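Local coordinates for protein putative tRNA synthase (Salmonella typhimurium, PDB 3DQQ) that probably catalyses the ATP-dependent phosphorylation of 3-oxo-tetronate to 3-oxo-tetronate 4-phosphate, at residues T124-Y129 and V198-N203; Q173-G178 and E204-I209. All blocks are in the same frame, centred on the assembly; numbering follows the deposited sequence.

Both contacts lie in the sugar-binding N-terminal domain, on the same side of the chain's centre and away from the predicted ATP-binding site, with their centres about 10 Å apart. The segments alternate along the chain: 124-129, then 173-178, then 198-203, running straight on into 204-209. Contact 1 pairs the edge of the hairpin of strands 123-126 and 129-132 with the chain just past strand 196-199, and contact 2 brings together helices 172-177 and 204-214, which follow the neighbouring parallel strands 167-170 and 196-199. The two are joined through H206 with L202 and Y126 with Q173, so hairpin, loop and both helices form one continuous patch by the C-terminal ends of those strands.

Contact 1 (T124-Y129 and V198-N203); sequences TVYQGY and VLDALN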
loop_
_atom_site.group_PDB
_atom_site.type_symbol
_atom_site.label_atom_id
_atom_site.label_comp_id
_atom_site.label_asym_id
_atom_site.label_seq_id
_atom_site.Cartn_x
_atom_site.Cartn_y
_atom_site.Cartn_z
ATOM N N THR A 124 10.336 12.223 -21.232
ATOM C CA THR A 124 10.782 12.952 -22.391
ATOM C C THR A 124 9.722 13.965 -22.727
ATOM O O THR A 124 8.597 13.836 -22.309
ATOM C CB THR A 124 11.152 11.976 -23.554
ATOM O OG1 THR A 124 10.068 11.098 -23.810
ATOM C CG2 THR A 124 12.405 11.113 -23.194
ATOM N N VAL A 125 10.085 14.983 -23.470
ATOM C CA VAL A 125 9.148 15.981 -23.869
ATOM C C VAL A 125 9.299 16.199 -25.374
ATOM O O VAL A 125 10.407 16.450 -25.859
ATOM C CB VAL A 125 9.407 17.322 -23.101
ATOM C CG1 VAL A 125 8.565 18.448 -23.704
ATOM C CG2 VAL A 125 9.151 17.116 -21.622
ATOM N N TYR A 126 8.182 16.138 -26.107
ATOM C CA TYR A 126 8.188 16.371 -27.569
ATOM C C TYR A 126 7.033 17.278 -27.945
ATOM O O TYR A 126 5.910 17.040 -27.530
ATOM C CB TYR A 126 8.128 15.047 -28.329
ATOM C CG TYR A 126 8.145 15.226 -29.817
ATOM C CD1 TYR A 126 7.033 14.920 -30.603
ATOM C CD2 TYR A 126 9.247 15.706 -30.443
ATOM C CE1 TYR A 126 7.043 15.099 -31.950
ATOM C CE2 TYR A 126 9.262 15.889 -31.810
ATOM C CZ TYR A 126 8.159 15.589 -32.542
ATOM O OH TYR A 126 8.220 15.804 -33.882
ATOM N N GLN A 127 7.315 18.327 -28.703
ATOM C CA GLN A 127 6.357 19.398 -29.004
ATOM C C GLN A 127 5.640 20.002 -27.787
ATOM O O GLN A 127 4.541 20.606 -27.914
ATOM C CB GLN A 127 5.323 18.923 -29.997
ATOM C CG GLN A 127 5.911 18.358 -31.257
ATOM C CD GLN A 127 6.640 19.359 -32.099
ATOM O OE1 GLN A 127 6.326 20.543 -32.138
ATOM N NE2 GLN A 127 7.643 18.880 -32.778
ATOM N N GLY A 128 6.264 19.851 -26.619
ATOM C CA GLY A 128 5.678 20.342 -25.387
ATOM C C GLY A 128 4.839 19.368 -24.604
ATOM O O GLY A 128 4.362 19.705 -23.518
ATOM N N TYR A 129 4.689 18.160 -25.126
ATOM C CA TYR A 129 3.913 17.134 -24.436
ATOM C C TYR A 129 4.860 16.259 -23.634
ATOM O O TYR A 129 5.942 15.919 -24.103
ATOM C CB TYR A 129 3.144 16.263 -25.429
ATOM C CG TYR A 129 2.083 16.988 -26.235
ATOM C CD1 TYR A 129 0.732 16.883 -25.915
ATOM C CD2 TYR A 129 2.436 17.760 -27.347
ATOM C CE1 TYR A 129 -0.220 17.514 -26.665
ATOM C CE2 TYR A 129 1.479 18.415 -28.099
ATOM C CZ TYR A 129 0.158 18.286 -27.750
ATOM O OH TYR A 129 -0.785 18.929 -28.527
ATOM N N VAL A 198 8.535 25.985 -22.783
ATOM C CA VAL A 198 8.817 24.591 -22.516
ATOM C C VAL A 198 9.861 24.142 -23.508
ATOM O O VAL A 198 9.834 24.512 -24.693
ATOM C CB VAL A 198 7.571 23.701 -22.667
ATOM C CG1 VAL A 198 7.928 22.189 -22.474
ATOM C CG2 VAL A 198 6.524 24.096 -21.654
ATOM N N LEU A 199 10.796 23.344 -23.024
ATOM C CA LEU A 199 11.930 22.865 -23.835
ATOM C C LEU A 199 11.871 21.345 -24.024
ATOM O O LEU A 199 11.764 20.592 -23.049
ATOM C CB LEU A 199 13.228 23.228 -23.119
ATOM C CG LEU A 199 13.880 24.580 -23.386
ATOM C CD1 LEU A 199 12.828 25.631 -23.532
ATOM C CD2 LEU A 199 14.918 24.875 -22.264
ATOM N N ASP A 200 11.929 20.890 -25.259
ATOM C CA ASP A 200 11.893 19.469 -25.526
ATOM C C ASP A 200 13.198 18.772 -25.139
ATOM O O ASP A 200 14.247 19.383 -25.094
ATOM C CB ASP A 200 11.636 19.214 -27.011
ATOM C CG ASP A 200 10.154 19.488 -27.450
ATOM O OD1 ASP A 200 9.361 20.130 -26.684
ATOM O OD2 ASP A 200 9.807 19.069 -28.607
ATOM N N ALA A 201 13.115 17.481 -24.853
ATOM C CA ALA A 201 14.280 16.636 -24.712
ATOM C C ALA A 201 13.845 15.160 -24.882
ATOM O O ALA A 201 12.937 14.680 -24.224
ATOM C CB ALA A 201 14.932 16.848 -23.385
ATOM N N LEU A 202 14.492 14.469 -25.812
ATOM C CA LEU A 202 14.319 13.046 -26.008
ATOM C C LEU A 202 15.536 12.281 -25.524
ATOM O O LEU A 202 15.505 11.062 -25.426
ATOM C CB LEU A 202 14.114 12.755 -27.496
ATOM C CG LEU A 202 13.160 13.712 -28.249
ATOM C CD1 LEU A 202 13.033 13.336 -29.769
ATOM C CD2 LEU A 202 11.785 13.793 -27.515
ATOM N N ASN A 203 16.618 12.974 -25.228
ATOM C CA ASN A 203 17.876 12.304 -24.943
ATOM C C ASN A 203 18.820 13.282 -24.293
ATOM O O ASN A 203 18.621 14.495 -24.349
ATOM C CB ASN A 203 18.498 11.771 -26.232
ATOM C CG ASN A 203 18.707 12.840 -27.244
ATOM O OD1 ASN A 203 19.289 13.875 -26.965
ATOM N ND2 ASN A 203 18.253 12.610 -28.434
#
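Segment 124-129 is the end of strand 123-126 plus the type I' turn Y126-Y129, and it meets the chain leaving strand 196-199 through a single antiparallel bridge, the hydrogen-bonded pair V125 and A201. This is a tight beta-hairpin whose edge strand pairs with the loop running from strand 196-199 to helix 204-214. V125 N gives a nearly straight bond to A201 O (3.0 Å, 164°), although it stands above that carbonyl's plane, whereas A201 N reaches V125 O in plane, on a lone pair.

The main side-chain work is done by D200. Its CG lies beside its own backbone N, anti to the carbonyl carbon (chi1 -74°), which sends the carboxylate to the turn's backbone N-H groups. OD2 accepts from Q127 N at 2.6 Å, the donor coming from above the carboxylate plane, and OD1 takes a weak bond from G128 N at 3.1 Å. OD2 is also bonded to A172 N, so three backbone N-H groups hold this buried carboxylate; such donors would be expected to favour its charged form. At G128 the backbone angles (phi 93°) would press a CB against the carbonyl O of Q127.

V125 CG1, anti to its backbone N and 3.5 Å from D200 OD1, packs against V198 CG1, which also touches G128 CA. T124 lays CB and CG2 against A201 O. The Y126 ring, whose OH is probably hydrogen-bonded to Q173 NE2, carries Q127 CG over one face. Y126 CB lies 4.0 Å from L202 CD2, which also comes 3.4 Å from V125 O.

Contact 2 (Q173-G178 and E204-I209); sequences QTLDEG and ERHLEI
Helix 173-177 and helix 204-209 cross at 66° with their axes 9.7 Å apart at closest approach, and the backbones come nearest at L175 and H206, 6.3 Å between CA atoms. D176 carries the polar part. Its CG stands beside its own backbone N, anti to the carbonyl carbon (chi1 -69°), and OD1 alone takes the donors from the other helix.

R205 extends from its backbone, then bends at chi3 (41°) to bring the guanidinium edge-on to the carboxylate. NH1 meets the anti lone pair of OD1 at 2.7 Å through a nearly straight hydrogen bond that is part of a salt bridge, and NH2 adds a weak bond to the same oxygen. H206 NE2 gives OD1 a second, less straight bond, 3.0 Å long: the oxygen lies in the imidazole plane, but the ring nitrogen stands above the carboxylate plane. Both helices belong to the alpha/beta sugar-binding domain, each following a strand, and the imidazole reaches back to its own strand's exit, where ND1 accepts from L202 N. Held at both nitrogens, the ring is fixed in rotation, consistent with the proton on NE2.

Deeper in, L175 crosses H206 at about a right angle, with CB 3.9 Å from CD2 of the ring and its CD2 near H206 CB. One turn further along, I209 points at the other helix and sets its CD1 3.5 Å from the backbone O of L175.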
loop_
_atom_site.group_PDB
_atom_site.type_symbol
_atom_site.label_atom_id
_atom_site.label_comp_id
_atom_site.label_asym_id
_atom_site.label_seq_id
_atom_site.Cartn_x
_atom_site.Cartn_y
_atom_site.Cartn_z
ATOM N N GLN A 173 13.432 19.421 -32.787
ATOM C CA GLN A 173 14.067 19.792 -34.053
ATOM C C GLN A 173 14.888 21.078 -33.991
ATOM O O GLN A 173 15.900 21.176 -34.684
ATOM C CB GLN A 173 13.025 19.902 -35.153
ATOM C CG GLN A 173 12.508 18.567 -35.599
ATOM C CD GLN A 173 11.288 18.064 -34.841
ATOM O OE1 GLN A 173 10.789 18.718 -33.902
ATOM N NE2 GLN A 173 10.788 16.873 -35.253
ATOM N N THR A 174 14.477 22.075 -33.204
ATOM C CA THR A 174 15.286 23.301 -33.083
ATOM C C THR A 174 16.591 23.023 -32.320
ATOM O O THR A 174 17.669 23.448 -32.696
ATOM C CB THR A 174 14.517 24.377 -32.354
ATOM O OG1 THR A 174 13.302 24.655 -33.045
ATOM C CG2 THR A 174 15.336 25.652 -32.218
ATOM N N LEU A 175 16.473 22.305 -31.219
ATOM C CA LEU A 175 17.636 21.886 -30.459
ATOM C C LEU A 175 18.598 21.181 -31.403
ATOM O O LEU A 175 19.801 21.367 -31.333
ATOM C CB LEU A 175 17.188 20.940 -29.342
ATOM C CG LEU A 175 16.915 21.476 -27.935
ATOM C CD1 LEU A 175 16.543 22.907 -27.854
ATOM C CD2 LEU A 175 15.854 20.637 -27.303
ATOM N N ASP A 176 18.049 20.368 -32.297
ATOM C CA ASP A 176 18.857 19.638 -33.264
ATOM C C ASP A 176 19.532 20.572 -34.247
ATOM O O ASP A 176 20.566 20.249 -34.783
ATOM C CB ASP A 176 18.010 18.573 -34.009
ATOM C CG ASP A 176 17.570 17.386 -33.081
ATOM O OD1 ASP A 176 18.339 17.093 -32.115
ATOM O OD2 ASP A 176 16.461 16.772 -33.294
ATOM N N GLU A 177 18.964 21.730 -34.507
ATOM C CA GLU A 177 19.692 22.729 -35.269
ATOM C C GLU A 177 20.802 23.408 -34.467
ATOM O O GLU A 177 21.651 24.042 -35.036
ATOM C CB GLU A 177 18.751 23.802 -35.802
ATOM C CG GLU A 177 17.993 23.373 -37.036
ATOM C CD GLU A 177 16.754 24.265 -37.365
ATOM O OE1 GLU A 177 16.566 25.356 -36.735
ATOM O OE2 GLU A 177 15.955 23.842 -38.273
ATOM N N GLY A 178 20.784 23.321 -33.150
ATOM C CA GLY A 178 21.869 23.865 -32.372
ATOM C C GLY A 178 21.624 25.148 -31.589
ATOM O O GLY A 178 20.496 25.710 -31.548
ATOM N N GLU A 204 19.893 12.758 -23.732
ATOM C CA GLU A 204 20.794 13.602 -22.994
ATOM C C GLU A 204 21.498 14.675 -23.847
ATOM O O GLU A 204 21.789 15.745 -23.356
ATOM C CB GLU A 204 21.708 12.754 -22.089
ATOM C CG GLU A 204 23.100 12.308 -22.567
ATOM C CD GLU A 204 23.887 11.630 -21.385
ATOM O OE1 GLU A 204 25.133 11.394 -21.501
ATOM O OE2 GLU A 204 23.214 11.350 -20.331
ATOM N N ARG A 205 21.673 14.446 -25.133
ATOM C CA ARG A 205 22.258 15.490 -25.961
ATOM C C ARG A 205 21.404 16.763 -25.980
ATOM O O ARG A 205 21.910 17.880 -26.045
ATOM C CB ARG A 205 22.434 14.973 -27.372
ATOM C CG ARG A 205 23.099 15.921 -28.316
ATOM C CD ARG A 205 23.162 15.284 -29.762
ATOM N NE ARG A 205 21.911 14.552 -30.141
ATOM C CZ ARG A 205 20.822 15.096 -30.725
ATOM N NH1 ARG A 205 20.779 16.401 -31.063
ATOM N NH2 ARG A 205 19.755 14.320 -30.957
ATOM N N HIS A 206 20.098 16.592 -25.963
ATOM C CA HIS A 206 19.207 17.720 -25.963
ATOM C C HIS A 206 19.381 18.545 -24.705
ATOM O O HIS A 206 19.393 19.786 -24.752
ATOM C CB HIS A 206 17.784 17.223 -26.016
ATOM C CG HIS A 206 17.360 16.759 -27.371
ATOM N ND1 HIS A 206 16.356 15.839 -27.558
ATOM C CD2 HIS A 206 17.785 17.113 -28.605
ATOM C CE1 HIS A 206 16.177 15.653 -28.850
ATOM N NE2 HIS A 206 17.035 16.412 -29.508
ATOM N N LEU A 207 19.525 17.851 -23.580
ATOM C CA LEU A 207 19.791 18.515 -22.324
ATOM C C LEU A 207 21.127 19.226 -22.310
ATOM O O LEU A 207 21.234 20.332 -21.755
ATOM C CB LEU A 207 19.703 17.542 -21.176
ATOM C CG LEU A 207 18.262 17.034 -20.964
ATOM C CD1 LEU A 207 18.245 15.942 -19.906
ATOM C CD2 LEU A 207 17.347 18.188 -20.612
ATOM N N GLU A 208 22.138 18.646 -22.941
ATOM C CA GLU A 208 23.429 19.294 -23.025
ATOM C C GLU A 208 23.323 20.570 -23.833
ATOM O O GLU A 208 23.926 21.578 -23.486
ATOM C CB GLU A 208 24.463 18.384 -23.638
ATOM C CG GLU A 208 24.843 17.166 -22.782
ATOM C CD GLU A 208 25.906 16.249 -23.460
ATOM O OE1 GLU A 208 26.759 15.671 -22.743
ATOM O OE2 GLU A 208 25.907 16.120 -24.721
ATOM N N ILE A 209 22.542 20.544 -24.906
ATOM C CA ILE A 209 22.349 21.746 -25.720
ATOM C C ILE A 209 21.623 22.825 -24.904
ATOM O O ILE A 209 21.940 24.002 -24.986
ATOM C CB ILE A 209 21.573 21.412 -27.006
ATOM C CG1 ILE A 209 22.426 20.496 -27.887
ATOM C CG2 ILE A 209 21.202 22.676 -27.774
ATOM C CD1 ILE A 209 21.643 19.645 -28.915
#